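Local atomic coordinates of hemolysins related proteins containing CBS domains (PDB entry 3HF7), a protein that is of unknown function but binds AMP through a CBS-domain pair, a piece of a longer membrane protein that may also bind flavin adenine dinucleotide. Residues Val15-Asn20 against Gly36-Tyr41; Met51-Glu56 against Ala75-Tyr80; Val2-Ile7 against Thr86-Gln91; Arg28-Ser33 against Glu56-Met61. All blocks are in the same frame, centred on the assembly; numbering follows the deposited sequence.

Interaction 1: Val15-Asn20 against Gly36-Tyr41; sequences VGIDIN and GRIVLY. With AMP (adenosine monophosphate), chain B.
Tyr41 lays its ring against the backbone of Ile17 and Asp18. With chi1 at 62° its CG sits between the backbone N and the carbonyl carbon, and one ring face receives Ile17 O and the Asp18 amide, both offset toward the rim; Asp18 N is 3.4 Å from Tyr41 CZ. The Asp18 side chain crosses the tyrosine at about a right angle, its CB 3.5 Å from Tyr41 CE1, while its OD1 accepts from Asn20 N in an Asx turn and from Asp43 N. On the other face of the sheet, Ile17 CD1 meets the CD1 of Ile38, and beyond them Ile26 and Leu30 of helix 23-31 cover Ile17. Parallel pairing holds the strands of this beta-alpha-beta unit together: Ile17 N gives a 2.7 Å bond to Val39 O, and Tyr41 N binds Ile17 O. AMP sits where the strands begin. Its N1 accepts from Val15 N at 2.9 Å, its N6 gives bonds to Val15 O and to Arg37 O, and Gly36 N holds phosphate O2P at 2.8 Å. Adenine is thus read by backbone groups, a pattern consistent with selection for a base with an exocyclic amino group beside an accepting ring nitrogen.

Interaction 2: Met51-Glu56 against Ala75-Tyr80; sequences MLRVRE and AADEIY
Met51 and Asp77 form a single antiparallel hydrogen-bonded pair, in which Met51 N reaches Asp77 O at 2.6 Å and Asp77 N returns a bond to Met51 O at 2.7 Å, so that the loop before strand 81-83 runs briefly along the edge of strand 48-53. Two residues on from Met51, Arg53 bends back at chi3 (-82°) and brings NE to 3.0 Å from Asp77 OD2. This salt bridge is nearly coplanar, with guanidinium and carboxylate planes 26° apart, and it uses the syn lone pair of OD2, although the oxygen is tilted slightly from the guanidinium plane. Leu52 serves the apolar side: its CD2 lies 3.8 Å from Ala76 CB and 4.1 Å from Ala75 CB, joining the two alanines that precede Asp77 to the strand. Ile79 lies beside Met51, its CG1 3.8 Å from Met51 N, and also touches Ala48. Beyond the pair, Met51 touches Val102 and Leu104 of the second sheet. Two backbone bonds and one charged bond therefore converge on Asp77, and its carboxylate could offset part of the positive charge of Arg53, whose aliphatic chain packs on that of the AMP-binding Arg37.

Interaction 3: Val2-Ile7 against Thr86-Gln91; sequences VSVNDI and TPLSTQ
Val4 and Leu88 carry the close-packed half of this contact. Val4 N gives Thr86 O a 2.7 Å hydrogen bond, nearly straight at 162°, and the valine side chain sits beside the same oxygen. Leu88 CG is anti to its carbonyl carbon (chi1 -62°), heading for the N-terminal turn, and CD2 then reaches the backbone there, 3.5 Å from Val4 N. The same methyl meets Ile7 CG1 at 3.6 Å, the two side chains crossing at a slant. Val116, Ile121 and Glu124 lie around Ile7 and so join this half to strand 112-117 and helix 118-126. The outer half is looser. Val2, exposed to solvent, brings CG1 only to within 4.0 Å of Leu88 CD1, and the bond from Leu88 N to Val2 O is a weak one of 3.4 Å. Beside it the short, weakly bonded helical turn at 4-7 starts with a capping box: Asn5 N donates to Ser3 OG, and Ser3 N to Asp6 OD2 at 2.7 Å. One sound backbone bond and a leucine methyl thus tie the N-terminal turn to the start of helix 88-98, while the capping box occupies Ser3 N and Asn5 N from within the segment, leaving Val4 N to bond across to Thr86 O.

Interaction 4: Arg28-Ser33 against Glu56-Met61; sequences RQLTHS and EAYRLM
Leu30 O, near the C-terminal end of helix 23-31, accepts two hydrogen bonds: one of 2.7 Å from Tyr58 OH and one of 3.1 Å from Ser33 N of its own segment. The phenol donor comes in well off the line of the carbonyl bond, at a C=O...OH angle of 128°, and the tyrosine ring meets the leucine carbonyl with its edge, near the ring plane. Tyr58 CG is anti to its carbonyl carbon (chi1 -74°); the ring beyond it reaches the end of helix 23-31, with Thr31 O also near, 2.9 Å from Tyr58 OH. Alongside this polar bridge runs an apolar one. Leu30 CD2 touches Ala57 CB at 3.9 Å and Met61 SD at 3.7 Å, and the leucine and methionine side chains slide past each other in opposite directions. Met61 CE ends against Thr31 CG2, where the two side chains cross at about a right angle. Leu30 and Ala57 both also touch Leu52, which places the pair of helices on one face of the three-stranded sheet, and Ser33 OG bonds to the backbone O of the AMP-binding His35. A carbonyl at the helix end is thus satisfied from two directions, by the turn that follows and by a tyrosine from helix 54-61, so that the polar end of one helix becomes part of the packing between two.

Interactions 1, 2 and 4 form one connected region, their centres 9 to 11 Å apart. Strands 37-41 and 48-53, neighbours in the three-stranded sheet, link interaction 1 to interaction 2 through backbone bonds, and interaction 4 joins helices 23-31 and 54-61, which cover this sheet. Along the chain, interaction 1 closes before interaction 2 opens, and interaction 4 interleaves with both, sharing Glu56 with interaction 2. Interaction 3 lies about 24 Å from interaction 1, centre to centre, across the chain's centre, and spans the other three; Tyr80 and Gln91 connect it to interaction 2. AMP, bonded also by His35, Thr117 and Asp120, thus draws on both ends of the chain, with interaction 1 supplying backbone groups.

Interaction 1: Val15-Asn20 against Gly36-Tyr41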
loop_
_atom_site.group_PDB
_atom_site.type_symbol
_atom_site.label_atom_id
_atom_site.label_comp_id
_atom_site.label_asym_id
_atom_site.label_seq_id
_atom_site.Cartn_x
_atom_site.Cartn_y
_atom_site.Cartn_z
ATOM N N VAL A 15 -3.501 6.664 -1.597
ATOM C CA VAL A 15 -2.311 7.502 -1.779
ATOM C C VAL A 15 -1.129 6.659 -2.268
ATOM O O VAL A 15 -0.716 5.680 -1.633
ATOM C CB VAL A 15 -1.902 8.242 -0.488
ATOM C CG1 VAL A 15 -0.673 9.093 -0.740
ATOM C CG2 VAL A 15 -3.051 9.117 0.029
ATOM N N GLY A 16 -0.603 7.044 -3.416
ATOM C CA GLY A 16 0.552 6.391 -3.982
ATOM C C GLY A 16 1.281 7.392 -4.853
ATOM O O GLY A 16 0.869 8.552 -4.967
ATOM N N ILE A 17 2.374 6.953 -5.460
ATOM C CA ILE A 17 3.137 7.818 -6.335
ATOM C C ILE A 17 3.343 7.146 -7.667
ATOM O O ILE A 17 3.699 5.966 -7.760
ATOM C CB ILE A 17 4.530 8.205 -5.755
ATOM C CG1 ILE A 17 4.420 8.705 -4.319
ATOM C CG2 ILE A 17 5.182 9.288 -6.601
ATOM C CD1 ILE A 17 5.774 8.699 -3.588
ATOM N N ASP A 18 3.115 7.942 -8.697
ATOM C CA ASP A 18 3.491 7.602 -10.049
ATOM C C ASP A 18 4.994 7.726 -10.138
ATOM O O ASP A 18 5.552 8.825 -10.013
ATOM C CB ASP A 18 2.824 8.554 -11.043
ATOM C CG ASP A 18 2.835 8.018 -12.449
ATOM O OD1 ASP A 18 3.545 7.013 -12.703
ATOM O OD2 ASP A 18 2.125 8.603 -13.307
ATOM N N ILE A 19 5.658 6.599 -10.335
ATOM C CA ILE A 19 7.105 6.629 -10.434
ATOM C C ILE A 19 7.547 7.209 -11.775
ATOM O O ILE A 19 8.750 7.329 -12.027
ATOM C CB ILE A 19 7.758 5.258 -10.148
ATOM C CG1 ILE A 19 7.602 4.311 -11.331
ATOM C CG2 ILE A 19 7.185 4.661 -8.876
ATOM C CD1 ILE A 19 8.387 3.027 -11.149
ATOM N N ASN A 20 6.582 7.580 -12.622
ATOM C CA ASN A 20 6.886 8.334 -13.845
ATOM C C ASN A 20 7.164 9.836 -13.658
ATOM O O ASN A 20 7.778 10.452 -14.524
ATOM C CB ASN A 20 5.812 8.129 -14.914
ATOM C CG ASN A 20 5.975 6.818 -15.656
ATOM O OD1 ASN A 20 7.017 6.172 -15.581
ATOM N ND2 ASN A 20 4.933 6.412 -16.377
ATOM N N GLY A 36 1.726 5.872 6.515
ATOM C CA GLY A 36 2.942 5.097 6.765
ATOM C C GLY A 36 3.442 4.255 5.602
ATOM O O GLY A 36 4.654 4.078 5.430
ATOM N N ARG A 37 2.513 3.703 4.824
ATOM C CA ARG A 37 2.869 2.980 3.603
ATOM C C ARG A 37 2.196 3.662 2.408
ATOM O O ARG A 37 1.142 4.269 2.549
ATOM C CB ARG A 37 2.460 1.503 3.679
ATOM C CG ARG A 37 2.487 0.865 5.064
ATOM C CD ARG A 37 3.812 0.188 5.356
ATOM N NE ARG A 37 3.795 -1.288 5.319
ATOM C CZ ARG A 37 3.876 -2.064 6.403
ATOM N NH1 ARG A 37 3.949 -1.482 7.593
ATOM N NH2 ARG A 37 3.876 -3.407 6.309
ATOM N N ILE A 38 2.805 3.580 1.232
ATOM C CA ILE A 38 2.196 4.152 0.025
ATOM C C ILE A 38 2.567 3.355 -1.198
ATOM O O ILE A 38 3.646 2.769 -1.252
ATOM C CB ILE A 38 2.604 5.606 -0.231
ATOM C CG1 ILE A 38 4.119 5.755 -0.128
ATOM C CG2 ILE A 38 1.847 6.546 0.702
ATOM C CD1 ILE A 38 4.721 6.401 -1.309
ATOM N N VAL A 39 1.673 3.365 -2.189
ATOM C CA VAL A 39 1.832 2.531 -3.372
ATOM C C VAL A 39 2.762 3.213 -4.363
ATOM O O VAL A 39 2.629 4.405 -4.640
ATOM C CB VAL A 39 0.463 2.177 -4.041
ATOM C CG1 VAL A 39 0.650 1.154 -5.160
ATOM C CG2 VAL A 39 -0.532 1.645 -3.021
ATOM N N LEU A 40 3.719 2.446 -4.875
ATOM C CA LEU A 40 4.517 2.866 -6.016
ATOM C C LEU A 40 3.925 2.226 -7.263
ATOM O O LEU A 40 3.731 1.005 -7.315
ATOM C CB LEU A 40 5.977 2.444 -5.826
ATOM C CG LEU A 40 6.717 2.973 -4.587
ATOM C CD1 LEU A 40 8.162 2.446 -4.586
ATOM C CD2 LEU A 40 6.675 4.518 -4.485
ATOM N N TYR A 41 3.618 3.048 -8.257
ATOM C CA TYR A 41 3.097 2.532 -9.517
ATOM C C TYR A 41 3.630 3.313 -10.724
ATOM O O TYR A 41 4.168 4.426 -10.595
ATOM C CB TYR A 41 1.569 2.587 -9.513
ATOM C CG TYR A 41 1.011 3.988 -9.387
ATOM C CD1 TYR A 41 0.943 4.846 -10.494
ATOM C CD2 TYR A 41 0.558 4.464 -8.163
ATOM C CE1 TYR A 41 0.429 6.134 -10.367
ATOM C CE2 TYR A 41 0.056 5.748 -8.032
ATOM C CZ TYR A 41 -0.004 6.566 -9.120
ATOM O OH TYR A 41 -0.516 7.826 -8.955
HETATM P P AMP B . -1.438 5.394 8.739
HETATM O O1P AMP B . -1.910 6.773 8.309
HETATM O O2P AMP B . -0.443 4.728 7.818
HETATM O O3P AMP B . -1.068 5.248 10.190
HETATM O "O5'" AMP B . -2.765 4.466 8.642
HETATM C "C5'" AMP B . -4.065 4.938 9.027
HETATM C "C4'" AMP B . -5.155 4.347 8.132
HETATM O "O4'" AMP B . -5.261 5.082 6.912
HETATM C "C3'" AMP B . -4.917 2.888 7.734
HETATM O "O3'" AMP B . -5.527 1.931 8.624
HETATM C "C2'" AMP B . -5.518 2.796 6.350
HETATM O "O2'" AMP B . -6.877 2.387 6.419
HETATM C "C1'" AMP B . -5.475 4.204 5.796
HETATM N N9 AMP B . -4.349 4.203 4.825
HETATM C C8 AMP B . -3.133 3.711 5.109
HETATM N N7 AMP B . -2.300 3.816 4.051
HETATM C C5 AMP B . -2.980 4.378 3.051
HETATM C C6 AMP B . -2.657 4.748 1.663
HETATM N N6 AMP B . -1.412 4.534 1.167
HETATM N N1 AMP B . -3.646 5.314 0.930
HETATM C C2 AMP B . -4.885 5.528 1.432
HETATM N N3 AMP B . -5.240 5.197 2.692
HETATM C C4 AMP B . -4.341 4.630 3.550
#

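Interaction 2: Met51-Glu56 against Ala75-Tyr80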
loop_
_atom_site.group_PDB
_atom_site.type_symbol
_atom_site.label_atom_id
_atom_site.label_comp_id
_atom_site.label_asym_id
_atom_site.label_seq_id
_atom_site.Cartn_x
_atom_site.Cartn_y
_atom_site.Cartn_z
ATOM N N MET A 51 4.802 -1.708 -2.389
ATOM C CA MET A 51 4.313 -0.945 -1.253
ATOM C C MET A 51 5.537 -0.453 -0.487
ATOM O O MET A 51 6.419 -1.244 -0.148
ATOM C CB MET A 51 3.405 -1.819 -0.386
ATOM C CG MET A 51 2.697 -1.083 0.709
ATOM S SD MET A 51 1.309 -0.074 0.153
ATOM C CE MET A 51 0.222 -1.353 -0.505
ATOM N N LEU A 52 5.608 0.853 -0.249
ATOM C CA LEU A 52 6.826 1.469 0.274
ATOM C C LEU A 52 6.547 1.978 1.661
ATOM O O LEU A 52 5.594 2.747 1.860
ATOM C CB LEU A 52 7.258 2.626 -0.639
ATOM C CG LEU A 52 8.655 3.284 -0.645
ATOM C CD1 LEU A 52 8.647 4.660 0.002
ATOM C CD2 LEU A 52 9.766 2.406 -0.063
ATOM N N ARG A 53 7.355 1.529 2.624
ATOM C CA ARG A 53 7.223 2.040 3.976
ATOM C C ARG A 53 7.897 3.374 3.978
ATOM O O ARG A 53 9.107 3.468 3.792
ATOM C CB ARG A 53 7.842 1.094 4.989
ATOM C CG ARG A 53 7.065 -0.184 5.078
ATOM C CD ARG A 53 7.743 -1.221 5.911
ATOM N NE ARG A 53 8.755 -1.932 5.145
ATOM C CZ ARG A 53 10.066 -1.781 5.328
ATOM N NH1 ARG A 53 10.518 -0.946 6.260
ATOM N NH2 ARG A 53 10.928 -2.473 4.581
ATOM N N VAL A 54 7.089 4.410 4.132
ATOM C CA VAL A 54 7.576 5.787 4.098
ATOM C C VAL A 54 8.732 6.021 5.093
ATOM O O VAL A 54 9.790 6.543 4.710
ATOM C CB VAL A 54 6.403 6.779 4.337
ATOM C CG1 VAL A 54 6.867 8.190 4.248
ATOM C CG2 VAL A 54 5.333 6.565 3.294
ATOM N N ARG A 55 8.523 5.599 6.346
ATOM C CA ARG A 55 9.501 5.758 7.428
ATOM C C ARG A 55 10.857 5.213 7.036
ATOM O O ARG A 55 11.884 5.780 7.398
ATOM C CB ARG A 55 9.023 5.069 8.713
ATOM C CG ARG A 55 10.147 4.713 9.674
ATOM C CD ARG A 55 9.695 4.784 11.119
ATOM N NE ARG A 55 9.476 3.461 11.693
ATOM C CZ ARG A 55 8.327 2.798 11.637
ATOM N NH1 ARG A 55 7.239 3.314 11.021
ATOM N NH2 ARG A 55 8.275 1.600 12.199
ATOM N N GLU A 56 10.844 4.111 6.299
ATOM C CA GLU A 56 12.044 3.512 5.771
ATOM C C GLU A 56 12.726 4.419 4.749
ATOM O O GLU A 56 13.956 4.554 4.735
ATOM C CB GLU A 56 11.678 2.209 5.087
ATOM C CG GLU A 56 12.562 1.049 5.421
ATOM C CD GLU A 56 13.958 1.472 5.775
ATOM O OE1 GLU A 56 14.863 1.288 4.925
ATOM O OE2 GLU A 56 14.143 1.993 6.902
ATOM N N ALA A 75 13.737 -0.548 -1.830
ATOM C CA ALA A 75 13.354 -0.412 -0.433
ATOM C C ALA A 75 11.887 -0.757 -0.220
ATOM O O ALA A 75 11.473 -1.070 0.900
ATOM C CB ALA A 75 13.628 0.994 0.042
ATOM N N ALA A 76 11.097 -0.671 -1.290
ATOM C CA ALA A 76 9.678 -1.015 -1.233
ATOM C C ALA A 76 9.509 -2.533 -1.181
ATOM O O ALA A 76 10.407 -3.274 -1.586
ATOM C CB ALA A 76 8.949 -0.427 -2.408
ATOM N N ASP A 77 8.376 -2.975 -0.639
ATOM C CA ASP A 77 8.030 -4.399 -0.546
ATOM C C ASP A 77 6.982 -4.739 -1.573
ATOM O O ASP A 77 6.153 -3.898 -1.949
ATOM C CB ASP A 77 7.449 -4.720 0.819
ATOM C CG ASP A 77 8.276 -4.155 1.939
ATOM O OD1 ASP A 77 9.392 -4.696 2.179
ATOM O OD2 ASP A 77 7.815 -3.176 2.574
ATOM N N GLU A 78 6.989 -5.988 -2.010
ATOM C CA GLU A 78 5.974 -6.416 -2.939
ATOM C C GLU A 78 4.613 -6.207 -2.323
ATOM O O GLU A 78 4.446 -6.327 -1.123
ATOM C CB GLU A 78 6.186 -7.863 -3.327
ATOM C CG GLU A 78 6.794 -7.986 -4.706
ATOM C CD GLU A 78 8.287 -7.731 -4.719
ATOM O OE1 GLU A 78 8.724 -6.751 -5.360
ATOM O OE2 GLU A 78 9.034 -8.514 -4.100
ATOM N N ILE A 79 3.644 -5.852 -3.149
ATOM C CA ILE A 79 2.301 -5.667 -2.654
ATOM C C ILE A 79 1.692 -7.017 -2.223
ATOM O O ILE A 79 1.892 -8.050 -2.885
ATOM C CB ILE A 79 1.447 -5.018 -3.724
ATOM C CG1 ILE A 79 2.070 -3.677 -4.105
ATOM C CG2 ILE A 79 0.024 -4.853 -3.244
ATOM C CD1 ILE A 79 1.361 -2.957 -5.223
ATOM N N TYR A 80 0.982 -7.008 -1.098
ATOM C CA TYR A 80 0.148 -8.137 -0.705
ATOM C C TYR A 80 -1.266 -7.964 -1.259
ATOM O O TYR A 80 -1.930 -6.949 -0.988
ATOM C CB TYR A 80 0.107 -8.240 0.814
ATOM C CG TYR A 80 -0.861 -9.256 1.387
ATOM C CD1 TYR A 80 -0.860 -10.595 0.964
ATOM C CD2 TYR A 80 -1.745 -8.894 2.392
ATOM C CE1 TYR A 80 -1.747 -11.540 1.519
ATOM C CE2 TYR A 80 -2.628 -9.822 2.947
ATOM C CZ TYR A 80 -2.627 -11.137 2.512
ATOM O OH TYR A 80 -3.516 -12.030 3.090
#

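Interaction 3: Val2-Ile7 against Thr86-Gln91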
loop_
_atom_site.group_PDB
_atom_site.type_symbol
_atom_site.label_atom_id
_atom_site.label_comp_id
_atom_site.label_asym_id
_atom_site.label_seq_id
_atom_site.Cartn_x
_atom_site.Cartn_y
_atom_site.Cartn_z
ATOM N N VAL A 2 -20.113 -9.479 7.070
ATOM C CA VAL A 2 -19.337 -8.282 6.706
ATOM C C VAL A 2 -18.022 -8.704 6.026
ATOM O O VAL A 2 -17.354 -9.644 6.478
ATOM C CB VAL A 2 -19.078 -7.320 7.916
ATOM C CG1 VAL A 2 -18.547 -5.950 7.416
ATOM C CG2 VAL A 2 -20.370 -7.111 8.750
ATOM N N SER A 3 -17.671 -8.017 4.934
ATOM C CA SER A 3 -16.536 -8.413 4.102
ATOM C C SER A 3 -15.518 -7.300 3.934
ATOM O O SER A 3 -15.771 -6.135 4.253
ATOM C CB SER A 3 -17.017 -8.851 2.713
ATOM O OG SER A 3 -16.980 -7.761 1.800
ATOM N N VAL A 4 -14.364 -7.682 3.405
ATOM C CA VAL A 4 -13.294 -6.753 3.122
ATOM C C VAL A 4 -13.797 -5.518 2.356
ATOM O O VAL A 4 -13.327 -4.398 2.588
ATOM C CB VAL A 4 -12.148 -7.490 2.386
ATOM C CG1 VAL A 4 -11.855 -6.892 1.024
ATOM C CG2 VAL A 4 -10.911 -7.543 3.250
ATOM N N ASN A 5 -14.778 -5.731 1.478
ATOM C CA ASN A 5 -15.330 -4.673 0.630
ATOM C C ASN A 5 -15.906 -3.534 1.453
ATOM O O ASN A 5 -15.885 -2.377 1.031
ATOM C CB ASN A 5 -16.409 -5.224 -0.310
ATOM C CG ASN A 5 -15.918 -6.382 -1.184
ATOM O OD1 ASN A 5 -14.711 -6.624 -1.320
ATOM N ND2 ASN A 5 -16.865 -7.100 -1.780
ATOM N N ASP A 6 -16.398 -3.866 2.644
ATOM C CA ASP A 6 -17.084 -2.895 3.480
ATOM C C ASP A 6 -16.161 -1.893 4.161
ATOM O O ASP A 6 -16.591 -0.784 4.492
ATOM C CB ASP A 6 -17.963 -3.618 4.483
ATOM C CG ASP A 6 -18.948 -4.525 3.800
ATOM O OD1 ASP A 6 -19.717 -4.002 2.958
ATOM O OD2 ASP A 6 -18.938 -5.746 4.069
ATOM N N ILE A 7 -14.891 -2.264 4.334
ATOM C CA ILE A 7 -13.963 -1.451 5.140
ATOM C C ILE A 7 -12.715 -0.946 4.430
ATOM O O ILE A 7 -12.029 -0.062 4.943
ATOM C CB ILE A 7 -13.576 -2.158 6.462
ATOM C CG1 ILE A 7 -13.149 -3.604 6.214
ATOM C CG2 ILE A 7 -14.761 -2.153 7.407
ATOM C CD1 ILE A 7 -11.707 -3.832 6.312
ATOM N N THR A 86 -13.324 -11.013 0.255
ATOM C CA THR A 86 -12.817 -11.868 1.305
ATOM C C THR A 86 -13.445 -11.369 2.613
ATOM O O THR A 86 -13.488 -10.156 2.871
ATOM C CB THR A 86 -11.281 -11.857 1.320
ATOM O OG1 THR A 86 -10.805 -12.530 0.148
ATOM C CG2 THR A 86 -10.717 -12.552 2.545
ATOM N N PRO A 87 -13.987 -12.298 3.416
ATOM C CA PRO A 87 -14.674 -11.908 4.646
ATOM C C PRO A 87 -13.678 -11.526 5.726
ATOM O O PRO A 87 -12.597 -12.125 5.818
ATOM C CB PRO A 87 -15.445 -13.176 5.047
ATOM C CG PRO A 87 -15.252 -14.157 3.901
ATOM C CD PRO A 87 -14.006 -13.755 3.207
ATOM N N LEU A 88 -14.051 -10.535 6.533
ATOM C CA LEU A 88 -13.166 -9.989 7.559
ATOM C C LEU A 88 -12.584 -11.086 8.435
ATOM O O LEU A 88 -11.406 -11.048 8.812
ATOM C CB LEU A 88 -13.916 -8.979 8.425
ATOM C CG LEU A 88 -14.447 -7.736 7.710
ATOM C CD1 LEU A 88 -14.865 -6.673 8.720
ATOM C CD2 LEU A 88 -13.392 -7.189 6.769
ATOM N N SER A 89 -13.430 -12.064 8.744
ATOM C CA SER A 89 -13.054 -13.208 9.561
ATOM C C SER A 89 -11.838 -13.905 8.948
ATOM O O SER A 89 -10.791 -14.035 9.605
ATOM C CB SER A 89 -14.232 -14.181 9.662
ATOM O OG SER A 89 -15.460 -13.496 9.436
ATOM N N THR A 90 -11.979 -14.323 7.683
ATOM C CA THR A 90 -10.932 -15.068 6.990
ATOM C C THR A 90 -9.663 -14.234 6.861
ATOM O O THR A 90 -8.559 -14.740 7.106
ATOM C CB THR A 90 -11.377 -15.519 5.583
ATOM O OG1 THR A 90 -12.786 -15.781 5.586
ATOM C CG2 THR A 90 -10.622 -16.785 5.164
ATOM N N GLN A 91 -9.817 -12.963 6.485
ATOM C CA GLN A 91 -8.660 -12.088 6.310
ATOM C C GLN A 91 -7.882 -11.920 7.613
ATOM O O GLN A 91 -6.650 -11.911 7.585
ATOM C CB GLN A 91 -9.051 -10.727 5.717
ATOM C CG GLN A 91 -7.881 -9.945 5.136
ATOM C CD GLN A 91 -7.011 -10.752 4.168
ATOM O OE1 GLN A 91 -5.794 -10.771 4.295
ATOM N NE2 GLN A 91 -7.635 -11.409 3.200
#

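Interaction 4: Arg28-Ser33 against Glu56-Met61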
loop_
_atom_site.group_PDB
_atom_site.type_symbol
_atom_site.label_atom_id
_atom_site.label_comp_id
_atom_site.label_asym_id
_atom_site.label_seq_id
_atom_site.Cartn_x
_atom_site.Cartn_y
_atom_site.Cartn_z
ATOM N N ARG A 28 9.128 15.109 -3.379
ATOM C CA ARG A 28 8.186 16.016 -2.757
ATOM C C ARG A 28 6.972 15.216 -2.264
ATOM O O ARG A 28 6.532 15.404 -1.129
ATOM C CB ARG A 28 7.772 17.115 -3.735
ATOM C CG ARG A 28 7.114 18.341 -3.080
ATOM C CD ARG A 28 6.891 19.487 -4.093
ATOM N NE ARG A 28 6.318 18.997 -5.358
ATOM C CZ ARG A 28 6.917 19.052 -6.555
ATOM N NH1 ARG A 28 8.123 19.603 -6.699
ATOM N NH2 ARG A 28 6.296 18.559 -7.624
ATOM N N GLN A 29 6.457 14.299 -3.094
ATOM C CA GLN A 29 5.279 13.500 -2.718
ATOM C C GLN A 29 5.573 12.561 -1.554
ATOM O O GLN A 29 4.752 12.384 -0.646
ATOM C CB GLN A 29 4.791 12.678 -3.897
ATOM C CG GLN A 29 3.990 13.455 -4.913
ATOM C CD GLN A 29 3.657 12.609 -6.119
ATOM O OE1 GLN A 29 2.855 11.671 -6.035
ATOM N NE2 GLN A 29 4.280 12.926 -7.254
ATOM N N LEU A 30 6.752 11.956 -1.603
ATOM C CA LEU A 30 7.191 11.028 -0.592
ATOM C C LEU A 30 7.245 11.716 0.762
ATOM O O LEU A 30 6.627 11.271 1.718
ATOM C CB LEU A 30 8.559 10.503 -0.981
ATOM C CG LEU A 30 9.135 9.374 -0.153
ATOM C CD1 LEU A 30 8.288 8.155 -0.362
ATOM C CD2 LEU A 30 10.550 9.135 -0.615
ATOM N N THR A 31 7.953 12.836 0.830
ATOM C CA THR A 31 8.083 13.590 2.078
ATOM C C THR A 31 6.756 14.144 2.609
ATOM O O THR A 31 6.654 14.441 3.789
ATOM C CB THR A 31 9.112 14.732 1.939
ATOM O OG1 THR A 31 8.674 15.656 0.939
ATOM C CG2 THR A 31 10.474 14.179 1.543
ATOM N N HIS A 32 5.760 14.284 1.733
ATOM C CA HIS A 32 4.428 14.808 2.091
ATOM C C HIS A 32 3.393 13.703 2.283
ATOM O O HIS A 32 2.191 13.987 2.388
ATOM C CB HIS A 32 3.917 15.787 1.020
ATOM C CG HIS A 32 4.583 17.128 1.057
ATOM N ND1 HIS A 32 5.924 17.300 0.777
ATOM C CD2 HIS A 32 4.099 18.359 1.349
ATOM C CE1 HIS A 32 6.237 18.579 0.892
ATOM N NE2 HIS A 32 5.148 19.243 1.240
ATOM N N SER A 33 3.859 12.451 2.325
ATOM C CA SER A 33 2.970 11.292 2.454
ATOM C C SER A 33 2.118 11.368 3.722
ATOM O O SER A 33 2.663 11.462 4.822
ATOM C CB SER A 33 3.784 9.996 2.441
ATOM O OG SER A 33 2.975 8.875 2.768
ATOM N N GLU A 56 10.844 4.111 6.299
ATOM C CA GLU A 56 12.044 3.512 5.771
ATOM C C GLU A 56 12.726 4.419 4.749
ATOM O O GLU A 56 13.956 4.554 4.735
ATOM C CB GLU A 56 11.678 2.209 5.087
ATOM C CG GLU A 56 12.562 1.049 5.421
ATOM C CD GLU A 56 13.958 1.472 5.775
ATOM O OE1 GLU A 56 14.863 1.288 4.925
ATOM O OE2 GLU A 56 14.143 1.993 6.902
ATOM N N ALA A 57 11.923 5.029 3.880
ATOM C CA ALA A 57 12.454 5.849 2.805
ATOM C C ALA A 57 13.119 7.080 3.403
ATOM O O ALA A 57 14.252 7.437 3.044
ATOM C CB ALA A 57 11.332 6.249 1.853
ATOM N N TYR A 58 12.398 7.708 4.328
ATOM C CA TYR A 58 12.890 8.858 5.070
ATOM C C TYR A 58 14.219 8.540 5.703
ATOM O O TYR A 58 15.154 9.321 5.622
ATOM C CB TYR A 58 11.911 9.191 6.178
ATOM C CG TYR A 58 10.661 9.834 5.704
ATOM C CD1 TYR A 58 10.414 9.998 4.336
ATOM C CD2 TYR A 58 9.704 10.268 6.620
ATOM C CE1 TYR A 58 9.251 10.595 3.887
ATOM C CE2 TYR A 58 8.524 10.870 6.185
ATOM C CZ TYR A 58 8.306 11.033 4.814
ATOM O OH TYR A 58 7.141 11.616 4.374
ATOM N N ARG A 59 14.277 7.377 6.340
ATOM C CA ARG A 59 15.475 6.907 6.988
ATOM C C ARG A 59 16.601 6.865 5.963
ATOM O O ARG A 59 17.682 7.385 6.212
ATOM C CB ARG A 59 15.240 5.525 7.601
ATOM C CG ARG A 59 16.355 5.046 8.489
ATOM C CD ARG A 59 16.285 3.550 8.698
ATOM N NE ARG A 59 17.596 2.940 8.470
ATOM C CZ ARG A 59 17.957 2.289 7.355
ATOM N NH1 ARG A 59 19.184 1.773 7.246
ATOM N NH2 ARG A 59 17.089 2.135 6.351
ATOM N N LEU A 60 16.341 6.278 4.799
ATOM C CA LEU A 60 17.387 6.139 3.785
ATOM C C LEU A 60 17.846 7.493 3.250
ATOM O O LEU A 60 19.040 7.703 2.969
ATOM C CB LEU A 60 16.897 5.246 2.657
ATOM C CG LEU A 60 16.699 3.810 3.129
ATOM C CD1 LEU A 60 15.828 3.040 2.178
ATOM C CD2 LEU A 60 18.042 3.126 3.316
ATOM N N MET A 61 16.876 8.404 3.140
ATOM C CA MET A 61 17.100 9.752 2.657
ATOM C C MET A 61 18.076 10.512 3.547
ATOM O O MET A 61 18.855 11.317 3.047
ATOM C CB MET A 61 15.773 10.510 2.561
ATOM C CG MET A 61 14.998 10.244 1.297
ATOM S SD MET A 61 13.267 10.759 1.391
ATOM C CE MET A 61 13.376 12.539 1.392
#